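Local coordinates for protein probable acetyltransferase (Pseudomonas aeruginosa PAO1, PDB 2EUI) that probably transfers acyl groups, most likely from acetyl-coenzyme A as in other GNAT-family enzymes, to an acceptor that is not known, at residues M1-A6 / V48-L53; W79-I84 / V113-S118. All coordinates share one frame; numbering follows the deposited sequence.

Contact 1 (M1-A6 / V48-L53); sequences MRIVQA and VIYLAL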
HETATM    1  N   MSE A   1      -9.355  -9.648 -24.507  1.00 52.27           N
HETATM    2  CA  MSE A   1      -8.777  -9.393 -25.854  1.00 48.26           C
HETATM    3  C   MSE A   1      -8.239  -7.976 -25.923  1.00 46.24           C
HETATM    4  O   MSE A   1      -7.253  -7.699 -26.603  1.00 47.35           O
HETATM    5  CB  MSE A   1      -9.837  -9.584 -26.934  1.00 54.68           C
HETATM    6  CG  MSE A   1      -9.292  -9.495 -28.353  1.00 61.55           C
HETATM    7 SE   MSE A   1     -10.556 -10.253 -29.635  1.00 80.06          SE
HETATM    8  CE  MSE A   1     -10.590 -12.093 -28.928  1.00 74.89           C
ATOM      9  N   ARG A   2      -8.894  -7.074 -25.211  1.00 42.87           N
ATOM     10  CA  ARG A   2      -8.466  -5.688 -25.190  1.00 38.76           C
ATOM     11  C   ARG A   2      -8.466  -5.172 -23.748  1.00 35.66           C
ATOM     12  O   ARG A   2      -9.393  -5.447 -22.975  1.00 33.40           O
ATOM     13  CB  ARG A   2      -9.389  -4.854 -26.079  1.00 36.36           C
ATOM     14  CG  ARG A   2      -9.110  -3.362 -26.069  1.00 36.92           C
ATOM     15  CD  ARG A   2     -10.029  -2.657 -27.050  1.00 37.94           C
ATOM     16  NE  ARG A   2     -11.353  -3.270 -27.030  1.00 38.40           N
ATOM     17  CZ  ARG A   2     -12.489  -2.591 -26.906  1.00 38.52           C
ATOM     18  NH1 ARG A   2     -12.470  -1.266 -26.796  1.00 37.52           N
ATOM     19  NH2 ARG A   2     -13.645  -3.241 -26.863  1.00 39.20           N
ATOM     20  N   ILE A   3      -7.402  -4.457 -23.386  1.00 32.69           N
ATOM     21  CA  ILE A   3      -7.274  -3.902 -22.043  1.00 31.11           C
ATOM     22  C   ILE A   3      -7.400  -2.391 -22.121  1.00 29.20           C
ATOM     23  O   ILE A   3      -6.868  -1.765 -23.032  1.00 29.54           O
ATOM     24  CB  ILE A   3      -5.911  -4.244 -21.402  1.00 30.51           C
ATOM     25  CG1 ILE A   3      -5.672  -5.758 -21.440  1.00 30.12           C
ATOM     26  CG2 ILE A   3      -5.875  -3.727 -19.963  1.00 30.87           C
ATOM     27  CD1 ILE A   3      -6.794  -6.591 -20.858  1.00 30.76           C
ATOM     28  N   VAL A   4      -8.103  -1.811 -21.159  1.00 27.70           N
ATOM     29  CA  VAL A   4      -8.312  -0.372 -21.127  1.00 26.68           C
ATOM     30  C   VAL A   4      -8.292   0.154 -19.693  1.00 25.57           C
ATOM     31  O   VAL A   4      -8.744  -0.530 -18.769  1.00 26.10           O
ATOM     32  CB  VAL A   4      -9.664  -0.024 -21.801  1.00 27.74           C
ATOM     33  CG1 VAL A   4     -10.329   1.166 -21.120  1.00 28.05           C
ATOM     34  CG2 VAL A   4      -9.433   0.272 -23.268  1.00 27.71           C
ATOM     35  N   GLN A   5      -7.765   1.360 -19.496  1.00 22.81           N
ATOM     36  CA  GLN A   5      -7.744   1.910 -18.152  1.00 22.46           C
ATOM     37  C   GLN A   5      -9.095   2.484 -17.758  1.00 21.94           C
ATOM     38  O   GLN A   5      -9.676   3.306 -18.461  1.00 22.01           O
ATOM     39  CB  GLN A   5      -6.673   2.979 -18.003  1.00 21.84           C
ATOM     40  CG  GLN A   5      -6.645   3.611 -16.622  1.00 22.13           C
ATOM     41  CD  GLN A   5      -5.246   4.033 -16.204  1.00 22.19           C
ATOM     42  OE1 GLN A   5      -4.318   4.002 -17.002  1.00 22.62           O
ATOM     43  NE2 GLN A   5      -5.093   4.431 -14.950  1.00 21.97           N
ATOM     44  N   ALA A   6      -9.603   2.025 -16.626  1.00 21.95           N
ATOM     45  CA  ALA A   6     -10.880   2.489 -16.131  1.00 22.04           C
ATOM     46  C   ALA A   6     -10.822   3.969 -15.774  1.00 21.87           C
ATOM     47  O   ALA A   6      -9.844   4.448 -15.206  1.00 22.46           O
ATOM     48  CB  ALA A   6     -11.283   1.678 -14.912  1.00 20.46           C
ATOM     49  N   VAL A  48      -4.947   2.515 -10.169  1.00 24.44           N
ATOM     50  CA  VAL A  48      -5.006   2.249 -11.592  1.00 23.58           C
ATOM     51  C   VAL A  48      -5.832   0.981 -11.700  1.00 23.56           C
ATOM     52  O   VAL A  48      -5.486  -0.039 -11.107  1.00 22.55           O
ATOM     53  CB  VAL A  48      -3.607   1.986 -12.196  1.00 23.74           C
ATOM     54  CG1 VAL A  48      -3.727   1.692 -13.680  1.00 23.93           C
ATOM     55  CG2 VAL A  48      -2.710   3.175 -11.968  1.00 23.54           C
ATOM     56  N   ILE A  49      -6.931   1.064 -12.439  1.00 22.61           N
ATOM     57  CA  ILE A  49      -7.821  -0.069 -12.645  1.00 22.44           C
ATOM     58  C   ILE A  49      -7.816  -0.464 -14.119  1.00 22.28           C
ATOM     59  O   ILE A  49      -8.194   0.328 -14.977  1.00 23.51           O
ATOM     60  CB  ILE A  49      -9.264   0.295 -12.230  1.00 23.39           C
ATOM     61  CG1 ILE A  49      -9.325   0.452 -10.710  1.00 22.82           C
ATOM     62  CG2 ILE A  49     -10.264  -0.751 -12.756  1.00 23.43           C
ATOM     63  CD1 ILE A  49     -10.676   0.866 -10.191  1.00 21.11           C
ATOM     64  N   TYR A  50      -7.380  -1.682 -14.419  1.00 21.49           N
ATOM     65  CA  TYR A  50      -7.372  -2.141 -15.803  1.00 21.60           C
ATOM     66  C   TYR A  50      -8.614  -2.981 -16.056  1.00 20.85           C
ATOM     67  O   TYR A  50      -9.022  -3.770 -15.209  1.00 18.63           O
ATOM     68  CB  TYR A  50      -6.114  -2.961 -16.109  1.00 23.43           C
ATOM     69  CG  TYR A  50      -4.844  -2.151 -16.115  1.00 26.17           C
ATOM     70  CD1 TYR A  50      -4.684  -1.071 -16.984  1.00 28.11           C
ATOM     71  CD2 TYR A  50      -3.814  -2.435 -15.220  1.00 28.47           C
ATOM     72  CE1 TYR A  50      -3.530  -0.288 -16.957  1.00 29.22           C
ATOM     73  CE2 TYR A  50      -2.655  -1.661 -15.183  1.00 30.42           C
ATOM     74  CZ  TYR A  50      -2.520  -0.589 -16.051  1.00 30.41           C
ATOM     75  OH  TYR A  50      -1.386   0.190 -15.994  1.00 31.86           O
ATOM     76  N   LEU A  51      -9.210  -2.784 -17.228  1.00 21.28           N
ATOM     77  CA  LEU A  51     -10.417  -3.492 -17.628  1.00 23.30           C
ATOM     78  C   LEU A  51     -10.192  -4.324 -18.882  1.00 25.22           C
ATOM     79  O   LEU A  51      -9.710  -3.808 -19.892  1.00 25.80           O
ATOM     80  CB  LEU A  51     -11.554  -2.498 -17.916  1.00 21.66           C
ATOM     81  CG  LEU A  51     -11.962  -1.515 -16.819  1.00 20.21           C
ATOM     82  CD1 LEU A  51     -13.018  -0.535 -17.336  1.00 18.83           C
ATOM     83  CD2 LEU A  51     -12.466  -2.297 -15.623  1.00 19.28           C
ATOM     84  N   ALA A  52     -10.543  -5.607 -18.816  1.00 27.21           N
ATOM     85  CA  ALA A  52     -10.425  -6.504 -19.971  1.00 29.42           C
ATOM     86  C   ALA A  52     -11.779  -6.497 -20.676  1.00 30.14           C
ATOM     87  O   ALA A  52     -12.775  -6.980 -20.124  1.00 29.76           O
ATOM     88  CB  ALA A  52     -10.074  -7.931 -19.520  1.00 29.66           C
ATOM     89  N   LEU A  53     -11.815  -5.945 -21.887  1.00 30.66           N
ATOM     90  CA  LEU A  53     -13.061  -5.864 -22.654  1.00 31.33           C
ATOM     91  C   LEU A  53     -13.049  -6.711 -23.925  1.00 32.73           C
ATOM     92  O   LEU A  53     -12.052  -6.742 -24.653  1.00 33.39           O
ATOM     93  CB  LEU A  53     -13.349  -4.413 -23.034  1.00 27.94           C
ATOM     94  CG  LEU A  53     -13.181  -3.360 -21.939  1.00 27.16           C
ATOM     95  CD1 LEU A  53     -13.775  -2.026 -22.413  1.00 23.13           C
ATOM     96  CD2 LEU A  53     -13.856  -3.838 -20.650  1.00 27.11           C
TER
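R2 and V4 pair with L53 and L51 as two hydrogen-bonded pairs of an antiparallel ribbon, the first two strands of the GNAT fold, which are linked by helices 11-24 and 31-44. The backbone bonds are exchanged both ways. L53 N reaches R2 O at 2.7 Å, whereas the return bond from R2 N to L53 O is longer (3.2 Å) and bent, with 135° at the hydrogen. V4 N donates to L51 O and L51 N to V4 O, both within the carbonyl planes. L51 O also receives the CA-H of I3, a weaker contact. One last bond, A6 N to I49 O (2.8 Å), is nearly straight at 171°. The alternate residues of 48-53 turn their backbone groups to the next strand: V48 bonds to L66, Y50 to C64, and A52 to L61 and G62. R2 carries its CG anti to its own backbone N (chi1 176°), and its chain bends further out; NH2 is satisfied by A54 O, while L53 CB lies over one guanidinium face. I3, Y50 and A52 share the face under helix 92-109. I3 CG2 touches Y50 CB, the two side chains crossing at about a right angle, and I3 CD1 meets A52 CB at 3.8 Å. H102 packs edge-to-face with the Y50 ring. Farther along this face the Q5 amide lies against V48 CG1. Near helix 11-24, where L14 contacts both I49 and L51, A6 CB rests against I49 CG2 and lies 3.7 Å from L51 CD1.

Contact 2 (W79-I84 / V113-S118); sequences WILNDI and VRMRVS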
ATOM      1  N   TRP A  79       4.371  -0.944  -6.655  1.00 23.40           N
ATOM      2  CA  TRP A  79       2.977  -1.134  -7.018  1.00 22.79           C
ATOM      3  C   TRP A  79       2.327  -2.218  -6.180  1.00 24.13           C
ATOM      4  O   TRP A  79       2.769  -3.363  -6.175  1.00 24.47           O
ATOM      5  CB  TRP A  79       2.838  -1.472  -8.509  1.00 24.30           C
ATOM      6  CG  TRP A  79       3.060  -0.296  -9.391  1.00 24.38           C
ATOM      7  CD1 TRP A  79       4.190   0.006 -10.092  1.00 24.54           C
ATOM      8  CD2 TRP A  79       2.161   0.793  -9.596  1.00 25.28           C
ATOM      9  NE1 TRP A  79       4.057   1.224 -10.711  1.00 24.49           N
ATOM     10  CE2 TRP A  79       2.818   1.735 -10.415  1.00 25.42           C
ATOM     11  CE3 TRP A  79       0.867   1.082  -9.144  1.00 24.68           C
ATOM     12  CZ2 TRP A  79       2.219   2.935 -10.813  1.00 24.29           C
ATOM     13  CZ3 TRP A  79       0.273   2.278  -9.539  1.00 25.47           C
ATOM     14  CH2 TRP A  79       0.953   3.190 -10.357  1.00 23.89           C
ATOM     15  N   ILE A  80       1.285  -1.837  -5.450  1.00 24.40           N
ATOM     16  CA  ILE A  80       0.552  -2.771  -4.626  1.00 24.73           C
ATOM     17  C   ILE A  80      -0.537  -3.335  -5.523  1.00 26.38           C
ATOM     18  O   ILE A  80      -1.263  -2.587  -6.179  1.00 27.02           O
ATOM     19  CB  ILE A  80      -0.121  -2.075  -3.432  1.00 25.92           C
ATOM     20  CG1 ILE A  80       0.921  -1.356  -2.576  1.00 26.24           C
ATOM     21  CG2 ILE A  80      -0.864  -3.090  -2.597  1.00 24.11           C
ATOM     22  CD1 ILE A  80       0.340  -0.728  -1.322  1.00 27.22           C
ATOM     23  N   LEU A  81      -0.637  -4.655  -5.564  1.00 26.12           N
ATOM     24  CA  LEU A  81      -1.645  -5.314  -6.375  1.00 26.61           C
ATOM     25  C   LEU A  81      -2.683  -5.869  -5.418  1.00 28.18           C
ATOM     26  O   LEU A  81      -2.459  -6.892  -4.778  1.00 29.52           O
ATOM     27  CB  LEU A  81      -1.001  -6.446  -7.170  1.00 27.07           C
ATOM     28  CG  LEU A  81      -1.849  -7.264  -8.145  1.00 26.14           C
ATOM     29  CD1 LEU A  81      -2.500  -6.356  -9.196  1.00 26.08           C
ATOM     30  CD2 LEU A  81      -0.943  -8.293  -8.807  1.00 25.30           C
ATOM     31  N   ASN A  82      -3.818  -5.194  -5.308  1.00 28.66           N
ATOM     32  CA  ASN A  82      -4.861  -5.647  -4.396  1.00 29.59           C
ATOM     33  C   ASN A  82      -5.877  -6.596  -5.016  1.00 28.09           C
ATOM     34  O   ASN A  82      -6.139  -7.661  -4.454  1.00 27.41           O
ATOM     35  CB  ASN A  82      -5.621  -4.450  -3.809  1.00 31.71           C
ATOM     36  CG  ASN A  82      -6.799  -4.874  -2.940  1.00 32.97           C
ATOM     37  OD1 ASN A  82      -7.687  -4.075  -2.638  1.00 33.39           O
ATOM     38  ND2 ASN A  82      -6.805  -6.137  -2.530  1.00 34.37           N
ATOM     39  N   ASP A  83      -6.442  -6.197  -6.159  1.00 27.84           N
ATOM     40  CA  ASP A  83      -7.478  -6.983  -6.831  1.00 27.41           C
ATOM     41  C   ASP A  83      -7.189  -7.455  -8.247  1.00 27.07           C
ATOM     42  O   ASP A  83      -6.558  -6.771  -9.053  1.00 28.51           O
ATOM     43  CB  ASP A  83      -8.799  -6.204  -6.903  1.00 26.84           C
ATOM     44  CG  ASP A  83      -9.020  -5.300  -5.717  1.00 27.12           C
ATOM     45  OD1 ASP A  83      -9.143  -5.819  -4.584  1.00 25.87           O
ATOM     46  OD2 ASP A  83      -9.077  -4.062  -5.928  1.00 25.72           O
ATOM     47  N   ILE A  84      -7.704  -8.638  -8.536  1.00 26.18           N
ATOM     48  CA  ILE A  84      -7.601  -9.261  -9.840  1.00 25.00           C
ATOM     49  C   ILE A  84      -8.856 -10.134  -9.847  1.00 23.35           C
ATOM     50  O   ILE A  84      -9.170 -10.781  -8.855  1.00 22.97           O
ATOM     51  CB  ILE A  84      -6.273 -10.087  -9.991  1.00 23.51           C
ATOM     52  CG1 ILE A  84      -6.266 -10.820 -11.328  1.00 23.70           C
ATOM     53  CG2 ILE A  84      -6.102 -11.072  -8.849  1.00 23.74           C
ATOM     54  CD1 ILE A  84      -6.165  -9.911 -12.524  1.00 24.50           C
ATOM     55  N   VAL A 113      10.419  -0.514  -8.214  1.00 27.13           N
ATOM     56  CA  VAL A 113      11.430  -1.381  -7.621  1.00 27.34           C
ATOM     57  C   VAL A 113      10.822  -2.763  -7.541  1.00 28.15           C
ATOM     58  O   VAL A 113      11.475  -3.771  -7.811  1.00 29.33           O
ATOM     59  CB  VAL A 113      11.790  -0.964  -6.172  1.00 28.16           C
ATOM     60  CG1 VAL A 113      13.005  -1.745  -5.685  1.00 26.16           C
ATOM     61  CG2 VAL A 113      12.041   0.518  -6.104  1.00 27.58           C
ATOM     62  N   ARG A 114       9.548  -2.798  -7.168  1.00 30.10           N
ATOM     63  CA  ARG A 114       8.838  -4.058  -7.017  1.00 30.46           C
ATOM     64  C   ARG A 114       7.327  -3.877  -7.044  1.00 30.34           C
ATOM     65  O   ARG A 114       6.808  -2.767  -7.157  1.00 29.78           O
ATOM     66  CB  ARG A 114       9.233  -4.709  -5.685  1.00 28.40           C
ATOM     67  CG  ARG A 114       8.749  -3.932  -4.459  1.00 28.50           C
ATOM     68  CD  ARG A 114       9.287  -4.514  -3.171  1.00 29.63           C
ATOM     69  NE  ARG A 114      10.740  -4.418  -3.130  1.00 32.12           N
ATOM     70  CZ  ARG A 114      11.420  -3.462  -2.503  1.00 32.98           C
ATOM     71  NH1 ARG A 114      10.781  -2.505  -1.840  1.00 33.75           N
ATOM     72  NH2 ARG A 114      12.746  -3.456  -2.563  1.00 33.28           N
HETATM   73  N   MSE A 115       6.643  -5.005  -6.949  1.00 31.66           N
HETATM   74  CA  MSE A 115       5.203  -5.059  -6.901  1.00 33.04           C
HETATM   75  C   MSE A 115       4.997  -5.888  -5.655  1.00 34.27           C
HETATM   76  O   MSE A 115       5.733  -6.849  -5.418  1.00 34.84           O
HETATM   77  CB  MSE A 115       4.631  -5.802  -8.102  1.00 37.41           C
HETATM   78  CG  MSE A 115       4.514  -4.993  -9.378  1.00 41.94           C
HETATM   79 SE   MSE A 115       3.589  -6.042 -10.718  1.00 49.96          SE
HETATM   80  CE  MSE A 115       1.785  -5.404 -10.436  1.00 48.61           C
ATOM     81  N   ARG A 116       4.011  -5.511  -4.853  1.00 33.77           N
ATOM     82  CA  ARG A 116       3.719  -6.220  -3.621  1.00 31.20           C
ATOM     83  C   ARG A 116       2.237  -6.585  -3.621  1.00 29.77           C
ATOM     84  O   ARG A 116       1.386  -5.779  -3.997  1.00 30.19           O
ATOM     85  CB  ARG A 116       4.084  -5.319  -2.430  1.00 30.78           C
ATOM     86  CG  ARG A 116       3.693  -5.838  -1.050  1.00 32.75           C
ATOM     87  CD  ARG A 116       2.202  -5.595  -0.732  1.00 32.18           C
ATOM     88  NE  ARG A 116       1.878  -5.797   0.685  1.00 30.38           N
ATOM     89  CZ  ARG A 116       2.363  -5.051   1.683  1.00 29.88           C
ATOM     90  NH1 ARG A 116       3.202  -4.044   1.430  1.00 28.62           N
ATOM     91  NH2 ARG A 116       2.005  -5.307   2.939  1.00 28.77           N
ATOM     92  N   VAL A 117       1.933  -7.814  -3.224  1.00 27.53           N
ATOM     93  CA  VAL A 117       0.553  -8.268  -3.171  1.00 25.13           C
ATOM     94  C   VAL A 117       0.272  -8.886  -1.806  1.00 24.99           C
ATOM     95  O   VAL A 117       1.150  -9.471  -1.181  1.00 23.65           O
ATOM     96  CB  VAL A 117       0.250  -9.317  -4.286  1.00 24.93           C
ATOM     97  CG1 VAL A 117       0.997 -10.596  -4.010  1.00 24.72           C
ATOM     98  CG2 VAL A 117      -1.237  -9.592  -4.359  1.00 23.85           C
ATOM     99  N   SER A 118      -0.962  -8.748  -1.342  1.00 25.05           N
ATOM    100  CA  SER A 118      -1.349  -9.298  -0.056  1.00 25.14           C
ATOM    101  C   SER A 118      -2.717  -9.934  -0.244  1.00 26.29           C
ATOM    102  O   SER A 118      -3.600  -9.324  -0.850  1.00 26.36           O
ATOM    103  CB  SER A 118      -1.410  -8.175   0.981  1.00 24.34           C
ATOM    104  OG  SER A 118      -1.640  -8.688   2.274  1.00 25.38           O
TER
HETATM  105  O   HOH W   1      -2.692  -6.135  -1.837  1.00 24.55           O
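The parallel pair of a beta-alpha-beta crossover, strand 76-86, helix 92-109 and strand 112-120, meets here through W79 to L81 and R114 to V117. R116 bonds to both sides of I80, its N to W79 O (2.8 Å) and its O to L81 N, and W79 N bonds to R114 O. The carbonyls of W79 and R116 each also take a CA-H, from M115 and I80 respectively. Beyond L81 the strands part. L81 O and S118 N stand 4.2 Å apart, and a water bridges them, donating to L81 O at 3.0 Å and accepting from S118 N at 3.2 Å. On the face of W79 and L81, CG of the selenomethionine M115 lies beside its own backbone N (chi1 -81°), 4.0 Å from W79 CB; its methyl CE ends near L81 CD2. The W79 ring turns off to helix 92-109, with NE1 bonded to T110 OG1. F135 packs on L81, M115 and V117 from the same side. N82 and D83 both face Q65 in a classic beta bulge, and D83 OD2 and N82 OD1 are both hydrogen-bonded to S72 OG of the second subunit. An antiparallel strand of that subunit pairs with R114, M115, V117 and S118, carrying the sheet across the dimer. Splayed parallel strands beside a bulge are the hallmark of the GNAT fold; in relatives the pantetheine arm of acetyl-coenzyme A lies where they separate.

Contacts 1 and 2 belong to one mixed sheet, with strand 60-71 lying between 48-53 and 76-86, and their centres are about 17 Å apart. Contact 1 includes one outermost strand of the chain, 2-5; contact 2 includes the other, 112-120, which the second subunit extends. The two touch through side chains, V48 CG2 lying 4.0 Å from W79 CZ3. Helix 92-109 covers both, receiving I3, Y50 and A52 from contact 1 and W79 and L81 from contact 2. If acyl-coenzyme A binds as in relatives, it would lie where the strands of contact 2 part beyond L81, whereas contact 1 builds the far flank of the sheet.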